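Selenium-binding protein (Sulfolobus tokodaii, PDB 2ECE) is of unknown function but adopts a beta-propeller fold and, as a member of the selenium-binding protein family, may bind selenium. Local coordinates at residues P210-D215 with K223-N228; R184-L189 with G227-F232. One frame throughout, in Å; residues are numbered along the deposited sequence.

Contact 1 of 2, residues P210-D215 with K223-N228; sequences PNTIED and KDRYGN
The hydroxyl of T212 meets R225 largely through water, and two waters share its OG1. Water 2 lies 2.8 Å from T212 OG1 and donates a short bond to R225 O (2.6 Å). Water 3 also stands 2.8 Å from T212 OG1, but its link to R225 NH1 is weak, at 3.4 Å. The arginine chain is extended from CG to NE and runs past the hydroxyl, bringing its CD alongside OG1. With CG2 of T212 anti to the backbone N (OG1 chi1 -67°), the two branches divide the work: OG1 serves the waters, while the methyl packs 3.6 Å from Y226 CE2. I213 CG2 approaches the same phenol at 3.7 Å from Y226 OH, its side chain crossing that of Y226 at about a right angle. Water 1, in the plane of the ring, sits 2.8 Å from Y226 OH and donates to T212 O. A phenylalanine in place of Y226 would probably leave water 1 without its phenolic partner and so break the bridge to T212 O. Helices 210-213 and 222-225 meet through a largely buried contact bridged by a few waters, within the long connection between strands 201-204 and 229-234 of one propeller blade. W207 meets the Y226 ring, the Y226 side chain also touches R251 and M252 of strand 250-258, and W405 of helix 403-409 bonds through NE1 to I213 O.

Contact 2 of 2, residues R184-L189 with G227-F232; sequences RGDQYL and GNRIHF
D186 and R229 form a salt bridge through one oxygen and one nitrogen: R229 NH2 gives its N-H to D186 OD2 at 2.7 Å, with an N-H...O angle of 162°. The carboxylate and guanidinium planes stand almost perpendicular, so this is not the flat, two-pronged pairing the groups can make. NH2 reaches OD2 on the syn side but tilted out of the carboxylate plane, whereas OD2 lies close to the plane of the guanidinium. R229, bent at chi3 (74°), turns its guanidinium to this orientation, while D186 holds its CG between the backbone N and the carbonyl carbon. H231 backs the arginine, its CE1 sitting 3.5 Å above the guanidinium plane of R229, over the centre. R240 makes a second salt bridge to D186 OD2.

The loop that brings D186 here joins strands 176-179 and 193-196, which belong to successive four-stranded antiparallel sheets, the blades of the propeller. Within it, a type II' turn runs from R184 to Q187, with G185 at positive phi, closed by Q187 N to R184 O at 2.9 Å.

Beyond the turn, Q187 lays its aliphatic carbons over one face of the H231 imidazole. Its CG is anti to the backbone N (chi1 168°), which carries it nearly straight above the ring, 3.9 Å from the centroid in a CH-pi contact, while Q187 CB approaches H231 CE1. Both ring nitrogens have partners: NE2 bonds to E206 OE2 and ND1 to R240 NH1. Farther along, L189 points its CD2 at the backbone of G227, 3.5 Å from G227 N, lying close against a residue without a side chain.

Overall arrangement
Contacts 1 and 2 share one side: segments 223-228 and 227-232 overlap at G227 and N228, where helix 222-225 gives way to strand 229-234. Their centres lie about 14 Å apart, on the same side of the molecule, about 18 and 19 Å from the centre of the chain. They also meet directly, since L189 CD2 of contact 2 packs 4.0 Å from the carbonyl carbon C of Y226 in contact 1. The example illustrates how one inner strand and its lead-in can hold both a connection within the blade and a loop from the preceding blade. Backbone bonds from G227 tie the junction to W207 and to M252 of strand 250-258. No ligand or established active site lies in either contact.

Contact 1 of 2, residues P210-D215 with K223-N228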
ATOM      1  N   PRO A 210      -1.132 -17.018   3.812  1.00 22.35           N
ATOM      2  CA  PRO A 210      -0.380 -16.836   5.057  1.00 24.24           C
ATOM      3  C   PRO A 210       0.656 -17.921   5.319  1.00 25.71           C
ATOM      4  O   PRO A 210       1.815 -17.628   5.612  1.00 25.93           O
ATOM      5  CB  PRO A 210      -1.478 -16.823   6.115  1.00 23.63           C
ATOM      6  CG  PRO A 210      -2.583 -16.115   5.395  1.00 23.36           C
ATOM      7  CD  PRO A 210      -2.571 -16.807   4.044  1.00 22.13           C
ATOM      8  N   ASN A 211       0.238 -19.178   5.215  1.00 26.73           N
ATOM      9  CA  ASN A 211       1.155 -20.279   5.467  1.00 28.07           C
ATOM     10  C   ASN A 211       2.350 -20.308   4.521  1.00 27.98           C
ATOM     11  O   ASN A 211       3.313 -21.037   4.757  1.00 28.92           O
ATOM     12  CB  ASN A 211       0.399 -21.614   5.443  1.00 28.45           C
ATOM     13  CG  ASN A 211      -0.564 -21.742   6.609  1.00 29.65           C
ATOM     14  OD1 ASN A 211      -0.391 -21.080   7.631  1.00 29.98           O
ATOM     15  ND2 ASN A 211      -1.577 -22.595   6.469  1.00 30.87           N
ATOM     16  N   THR A 212       2.303 -19.507   3.460  1.00 27.73           N
ATOM     17  CA  THR A 212       3.420 -19.446   2.521  1.00 27.10           C
ATOM     18  C   THR A 212       4.383 -18.303   2.853  1.00 27.20           C
ATOM     19  O   THR A 212       5.605 -18.482   2.837  1.00 25.03           O
ATOM     20  CB  THR A 212       2.940 -19.229   1.064  1.00 28.07           C
ATOM     21  OG1 THR A 212       2.222 -20.383   0.605  1.00 29.36           O
ATOM     22  CG2 THR A 212       4.134 -18.969   0.146  1.00 24.98           C
ATOM     23  N   ILE A 213       3.824 -17.135   3.173  1.00 26.32           N
ATOM     24  CA  ILE A 213       4.626 -15.943   3.438  1.00 26.26           C
ATOM     25  C   ILE A 213       5.084 -15.629   4.862  1.00 26.37           C
ATOM     26  O   ILE A 213       6.168 -15.079   5.040  1.00 26.27           O
ATOM     27  CB  ILE A 213       3.906 -14.676   2.895  1.00 26.57           C
ATOM     28  CG1 ILE A 213       2.684 -14.343   3.758  1.00 25.75           C
ATOM     29  CG2 ILE A 213       3.462 -14.902   1.454  1.00 26.45           C
ATOM     30  CD1 ILE A 213       2.967 -13.314   4.840  1.00 25.62           C
ATOM     31  N   GLU A 214       4.296 -15.978   5.873  1.00 25.31           N
ATOM     32  CA  GLU A 214       4.670 -15.629   7.243  1.00 27.61           C
ATOM     33  C   GLU A 214       6.073 -15.999   7.741  1.00 28.75           C
ATOM     34  O   GLU A 214       6.684 -15.214   8.464  1.00 27.61           O
ATOM     35  CB  GLU A 214       3.609 -16.136   8.221  1.00 26.82           C
ATOM     36  CG  GLU A 214       2.236 -15.524   7.957  1.00 27.34           C
ATOM     37  CD  GLU A 214       1.232 -15.793   9.061  1.00 26.83           C
ATOM     38  OE1 GLU A 214       1.236 -16.911   9.620  1.00 27.09           O
ATOM     39  OE2 GLU A 214       0.424 -14.890   9.356  1.00 24.71           O
ATOM     40  N   ASP A 215       6.598 -17.164   7.364  1.00 29.47           N
ATOM     41  CA  ASP A 215       7.935 -17.541   7.821  1.00 31.92           C
ATOM     42  C   ASP A 215       9.048 -17.075   6.886  1.00 32.32           C
ATOM     43  O   ASP A 215      10.199 -17.488   7.034  1.00 33.36           O
ATOM     44  CB  ASP A 215       8.042 -19.062   8.028  1.00 33.45           C
ATOM     45  CG  ASP A 215       7.214 -19.549   9.199  1.00 34.45           C
ATOM     46  OD1 ASP A 215       7.086 -18.791  10.181  1.00 36.33           O
ATOM     47  OD2 ASP A 215       6.700 -20.691   9.149  1.00 37.07           O
ATOM     48  N   LYS A 223       7.481 -20.641  -7.827  1.00 35.26           N
ATOM     49  CA  LYS A 223       6.755 -21.188  -8.967  1.00 35.80           C
ATOM     50  C   LYS A 223       5.323 -21.653  -8.714  1.00 35.12           C
ATOM     51  O   LYS A 223       4.421 -21.309  -9.476  1.00 34.62           O
ATOM     52  CB  LYS A 223       7.555 -22.329  -9.609  1.00 37.72           C
ATOM     53  CG  LYS A 223       6.773 -23.116 -10.660  1.00 40.23           C
ATOM     54  CD  LYS A 223       7.682 -24.001 -11.505  1.00 41.03           C
ATOM     55  CE  LYS A 223       8.069 -23.310 -12.809  1.00 42.76           C
ATOM     56  NZ  LYS A 223       6.884 -23.085 -13.697  1.00 42.37           N
ATOM     57  N   ASP A 224       5.099 -22.420  -7.652  1.00 34.44           N
ATOM     58  CA  ASP A 224       3.758 -22.931  -7.394  1.00 35.68           C
ATOM     59  C   ASP A 224       2.937 -22.262  -6.296  1.00 35.11           C
ATOM     60  O   ASP A 224       1.737 -22.498  -6.213  1.00 34.65           O
ATOM     61  CB  ASP A 224       3.814 -24.432  -7.088  1.00 37.78           C
ATOM     62  CG  ASP A 224       4.628 -25.203  -8.100  1.00 40.29           C
ATOM     63  OD1 ASP A 224       4.445 -24.964  -9.313  1.00 40.65           O
ATOM     64  OD2 ASP A 224       5.446 -26.050  -7.678  1.00 41.68           O
ATOM     65  N   ARG A 225       3.550 -21.429  -5.463  1.00 34.54           N
ATOM     66  CA  ARG A 225       2.788 -20.820  -4.378  1.00 34.00           C
ATOM     67  C   ARG A 225       2.517 -19.319  -4.444  1.00 32.19           C
ATOM     68  O   ARG A 225       1.785 -18.791  -3.608  1.00 31.58           O
ATOM     69  CB  ARG A 225       3.442 -21.169  -3.041  1.00 35.15           C
ATOM     70  CG  ARG A 225       3.730 -22.657  -2.914  1.00 37.67           C
ATOM     71  CD  ARG A 225       4.087 -23.069  -1.501  1.00 40.09           C
ATOM     72  NE  ARG A 225       4.553 -24.453  -1.470  1.00 42.68           N
ATOM     73  CZ  ARG A 225       4.669 -25.180  -0.365  1.00 43.81           C
ATOM     74  NH1 ARG A 225       4.350 -24.657   0.812  1.00 42.80           N
ATOM     75  NH2 ARG A 225       5.106 -26.432  -0.440  1.00 44.68           N
ATOM     76  N   TYR A 226       3.093 -18.629  -5.424  1.00 29.33           N
ATOM     77  CA  TYR A 226       2.859 -17.196  -5.554  1.00 27.06           C
ATOM     78  C   TYR A 226       2.046 -16.926  -6.817  1.00 25.94           C
ATOM     79  O   TYR A 226       2.163 -17.651  -7.805  1.00 26.06           O
ATOM     80  CB  TYR A 226       4.197 -16.450  -5.566  1.00 25.96           C
ATOM     81  CG  TYR A 226       4.827 -16.352  -4.189  1.00 24.97           C
ATOM     82  CD1 TYR A 226       4.619 -15.231  -3.384  1.00 24.96           C
ATOM     83  CD2 TYR A 226       5.590 -17.401  -3.671  1.00 25.24           C
ATOM     84  CE1 TYR A 226       5.148 -15.153  -2.096  1.00 24.17           C
ATOM     85  CE2 TYR A 226       6.126 -17.335  -2.382  1.00 25.53           C
ATOM     86  CZ  TYR A 226       5.898 -16.207  -1.599  1.00 25.58           C
ATOM     87  OH  TYR A 226       6.410 -16.138  -0.324  1.00 23.51           O
ATOM     88  N   GLY A 227       1.215 -15.889  -6.790  1.00 24.54           N
ATOM     89  CA  GLY A 227       0.378 -15.610  -7.942  1.00 23.71           C
ATOM     90  C   GLY A 227       0.874 -14.567  -8.920  1.00 23.92           C
ATOM     91  O   GLY A 227       1.858 -13.873  -8.664  1.00 23.71           O
ATOM     92  N   ASN A 228       0.182 -14.460 -10.050  1.00 23.34           N
ATOM     93  CA  ASN A 228       0.538 -13.488 -11.072  1.00 24.90           C
ATOM     94  C   ASN A 228      -0.668 -13.054 -11.894  1.00 24.23           C
ATOM     95  O   ASN A 228      -0.526 -12.658 -13.051  1.00 24.72           O
ATOM     96  CB  ASN A 228       1.624 -14.056 -11.997  1.00 26.65           C
ATOM     97  CG  ASN A 228       1.182 -15.309 -12.730  1.00 29.41           C
ATOM     98  OD1 ASN A 228       1.908 -15.818 -13.588  1.00 33.31           O
ATOM     99  ND2 ASN A 228      -0.003 -15.813 -12.399  1.00 26.71           N
TER
HETATM  100  O   HOH W   1       7.620 -18.396   0.788  1.00 23.04           O
HETATM  101  O   HOH W   2       0.571 -19.501  -1.419  1.00 25.88           O
HETATM  102  O   HOH W   3       1.627 -22.878   1.641  1.00 39.07           O

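Contact 2 of 2, residues R184-L189 with G227-F232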
ATOM      1  N   ARG A 184     -16.707 -16.242  -6.692  1.00 22.46           N
ATOM      2  CA  ARG A 184     -15.289 -15.955  -6.928  1.00 23.08           C
ATOM      3  C   ARG A 184     -14.640 -16.677  -8.103  1.00 23.45           C
ATOM      4  O   ARG A 184     -13.446 -16.510  -8.337  1.00 20.87           O
ATOM      5  CB  ARG A 184     -14.479 -16.263  -5.664  1.00 24.75           C
ATOM      6  CG  ARG A 184     -14.325 -17.750  -5.341  1.00 26.61           C
ATOM      7  CD  ARG A 184     -14.079 -17.936  -3.850  1.00 29.72           C
ATOM      8  NE  ARG A 184     -13.160 -16.921  -3.371  1.00 31.94           N
ATOM      9  CZ  ARG A 184     -13.176 -16.391  -2.154  1.00 31.18           C
ATOM     10  NH1 ARG A 184     -14.071 -16.776  -1.249  1.00 28.60           N
ATOM     11  NH2 ARG A 184     -12.303 -15.443  -1.860  1.00 30.82           N
ATOM     12  N   GLY A 185     -15.409 -17.477  -8.836  1.00 22.93           N
ATOM     13  CA  GLY A 185     -14.820 -18.198  -9.951  1.00 24.65           C
ATOM     14  C   GLY A 185     -13.633 -18.988  -9.429  1.00 23.81           C
ATOM     15  O   GLY A 185     -13.745 -19.643  -8.395  1.00 23.04           O
ATOM     16  N   ASP A 186     -12.494 -18.926 -10.112  1.00 23.22           N
ATOM     17  CA  ASP A 186     -11.336 -19.665  -9.636  1.00 23.32           C
ATOM     18  C   ASP A 186     -10.309 -18.803  -8.910  1.00 23.09           C
ATOM     19  O   ASP A 186      -9.147 -19.183  -8.775  1.00 23.10           O
ATOM     20  CB  ASP A 186     -10.676 -20.447 -10.780  1.00 26.70           C
ATOM     21  CG  ASP A 186      -9.983 -19.560 -11.797  1.00 28.69           C
ATOM     22  OD1 ASP A 186      -9.309 -20.129 -12.684  1.00 30.97           O
ATOM     23  OD2 ASP A 186     -10.101 -18.317 -11.725  1.00 27.36           O
ATOM     24  N   GLN A 187     -10.734 -17.638  -8.434  1.00 22.61           N
ATOM     25  CA  GLN A 187      -9.827 -16.775  -7.679  1.00 21.06           C
ATOM     26  C   GLN A 187      -9.565 -17.488  -6.354  1.00 20.69           C
ATOM     27  O   GLN A 187     -10.496 -17.981  -5.711  1.00 20.32           O
ATOM     28  CB  GLN A 187     -10.465 -15.404  -7.423  1.00 20.41           C
ATOM     29  CG  GLN A 187      -9.708 -14.546  -6.403  1.00 20.08           C
ATOM     30  CD  GLN A 187     -10.191 -14.773  -4.976  1.00 20.58           C
ATOM     31  OE1 GLN A 187      -9.395 -14.832  -4.035  1.00 22.17           O
ATOM     32  NE2 GLN A 187     -11.498 -14.889  -4.812  1.00 18.86           N
ATOM     33  N   TYR A 188      -8.304 -17.544  -5.944  1.00 20.58           N
ATOM     34  CA  TYR A 188      -7.942 -18.218  -4.701  1.00 21.62           C
ATOM     35  C   TYR A 188      -6.992 -17.348  -3.875  1.00 20.85           C
ATOM     36  O   TYR A 188      -7.200 -17.145  -2.674  1.00 20.43           O
ATOM     37  CB  TYR A 188      -7.311 -19.573  -5.041  1.00 23.42           C
ATOM     38  CG  TYR A 188      -6.889 -20.416  -3.862  1.00 24.35           C
ATOM     39  CD1 TYR A 188      -5.596 -20.332  -3.349  1.00 23.77           C
ATOM     40  CD2 TYR A 188      -7.777 -21.323  -3.274  1.00 25.38           C
ATOM     41  CE1 TYR A 188      -5.188 -21.128  -2.283  1.00 24.60           C
ATOM     42  CE2 TYR A 188      -7.380 -22.123  -2.202  1.00 25.04           C
ATOM     43  CZ  TYR A 188      -6.084 -22.020  -1.716  1.00 25.54           C
ATOM     44  OH  TYR A 188      -5.683 -22.807  -0.663  1.00 25.33           O
ATOM     45  N   LEU A 189      -5.960 -16.828  -4.526  1.00 20.35           N
ATOM     46  CA  LEU A 189      -4.988 -15.959  -3.873  1.00 20.63           C
ATOM     47  C   LEU A 189      -5.523 -14.524  -3.796  1.00 20.74           C
ATOM     48  O   LEU A 189      -6.469 -14.165  -4.496  1.00 21.70           O
ATOM     49  CB  LEU A 189      -3.676 -15.971  -4.660  1.00 20.23           C
ATOM     50  CG  LEU A 189      -2.483 -16.810  -4.180  1.00 23.47           C
ATOM     51  CD1 LEU A 189      -2.917 -17.995  -3.335  1.00 19.86           C
ATOM     52  CD2 LEU A 189      -1.695 -17.253  -5.405  1.00 19.81           C
ATOM     53  N   GLY A 227       1.215 -15.889  -6.790  1.00 24.54           N
ATOM     54  CA  GLY A 227       0.378 -15.610  -7.942  1.00 23.71           C
ATOM     55  C   GLY A 227       0.874 -14.567  -8.920  1.00 23.92           C
ATOM     56  O   GLY A 227       1.858 -13.873  -8.664  1.00 23.71           O
ATOM     57  N   ASN A 228       0.182 -14.460 -10.050  1.00 23.34           N
ATOM     58  CA  ASN A 228       0.538 -13.488 -11.072  1.00 24.90           C
ATOM     59  C   ASN A 228      -0.668 -13.054 -11.894  1.00 24.23           C
ATOM     60  O   ASN A 228      -0.526 -12.658 -13.051  1.00 24.72           O
ATOM     61  CB  ASN A 228       1.624 -14.056 -11.997  1.00 26.65           C
ATOM     62  CG  ASN A 228       1.182 -15.309 -12.730  1.00 29.41           C
ATOM     63  OD1 ASN A 228       1.908 -15.818 -13.588  1.00 33.31           O
ATOM     64  ND2 ASN A 228      -0.003 -15.813 -12.399  1.00 26.71           N
ATOM     65  N   ARG A 229      -1.854 -13.110 -11.286  1.00 22.43           N
ATOM     66  CA  ARG A 229      -3.083 -12.734 -11.972  1.00 22.33           C
ATOM     67  C   ARG A 229      -3.781 -11.528 -11.351  1.00 21.75           C
ATOM     68  O   ARG A 229      -3.655 -11.273 -10.152  1.00 21.20           O
ATOM     69  CB  ARG A 229      -4.077 -13.900 -11.943  1.00 23.55           C
ATOM     70  CG  ARG A 229      -3.496 -15.252 -12.298  1.00 25.48           C
ATOM     71  CD  ARG A 229      -4.359 -16.364 -11.704  1.00 27.93           C
ATOM     72  NE  ARG A 229      -5.620 -16.558 -12.408  1.00 29.20           N
ATOM     73  CZ  ARG A 229      -6.652 -17.236 -11.914  1.00 29.91           C
ATOM     74  NH1 ARG A 229      -6.576 -17.781 -10.706  1.00 28.83           N
ATOM     75  NH2 ARG A 229      -7.755 -17.381 -12.632  1.00 31.43           N
ATOM     76  N   ILE A 230      -4.514 -10.794 -12.186  1.00 21.65           N
ATOM     77  CA  ILE A 230      -5.321  -9.667 -11.736  1.00 21.46           C
ATOM     78  C   ILE A 230      -6.743 -10.137 -12.041  1.00 21.13           C
ATOM     79  O   ILE A 230      -7.009 -10.695 -13.112  1.00 20.18           O
ATOM     80  CB  ILE A 230      -5.020  -8.349 -12.502  1.00 22.44           C
ATOM     81  CG1 ILE A 230      -6.093  -7.304 -12.171  1.00 23.42           C
ATOM     82  CG2 ILE A 230      -4.973  -8.598 -13.996  1.00 21.42           C
ATOM     83  CD1 ILE A 230      -5.773  -5.892 -12.678  1.00 22.39           C
ATOM     84  N   HIS A 231      -7.647  -9.945 -11.092  1.00 19.35           N
ATOM     85  CA  HIS A 231      -9.026 -10.376 -11.264  1.00 20.01           C
ATOM     86  C   HIS A 231      -9.950  -9.180 -11.422  1.00 20.62           C
ATOM     87  O   HIS A 231      -9.835  -8.199 -10.681  1.00 19.44           O
ATOM     88  CB  HIS A 231      -9.461 -11.199 -10.048  1.00 20.32           C
ATOM     89  CG  HIS A 231      -8.627 -12.419  -9.815  1.00 21.31           C
ATOM     90  ND1 HIS A 231      -8.935 -13.649 -10.358  1.00 21.31           N
ATOM     91  CD2 HIS A 231      -7.490 -12.599  -9.099  1.00 20.45           C
ATOM     92  CE1 HIS A 231      -8.027 -14.534  -9.982  1.00 20.13           C
ATOM     93  NE2 HIS A 231      -7.139 -13.922  -9.219  1.00 20.00           N
ATOM     94  N   PHE A 232     -10.857  -9.265 -12.390  1.00 20.34           N
ATOM     95  CA  PHE A 232     -11.822  -8.200 -12.642  1.00 21.69           C
ATOM     96  C   PHE A 232     -13.184  -8.675 -12.165  1.00 21.86           C
ATOM     97  O   PHE A 232     -13.640  -9.756 -12.547  1.00 22.87           O
ATOM     98  CB  PHE A 232     -11.859  -7.875 -14.135  1.00 22.32           C
ATOM     99  CG  PHE A 232     -10.541  -7.411 -14.668  1.00 23.75           C
ATOM    100  CD1 PHE A 232     -10.099  -6.118 -14.421  1.00 22.34           C
ATOM    101  CD2 PHE A 232      -9.697  -8.296 -15.337  1.00 22.62           C
ATOM    102  CE1 PHE A 232      -8.830  -5.708 -14.822  1.00 22.53           C
ATOM    103  CE2 PHE A 232      -8.425  -7.898 -15.745  1.00 23.18           C
ATOM    104  CZ  PHE A 232      -7.992  -6.601 -15.484  1.00 22.83           C
TER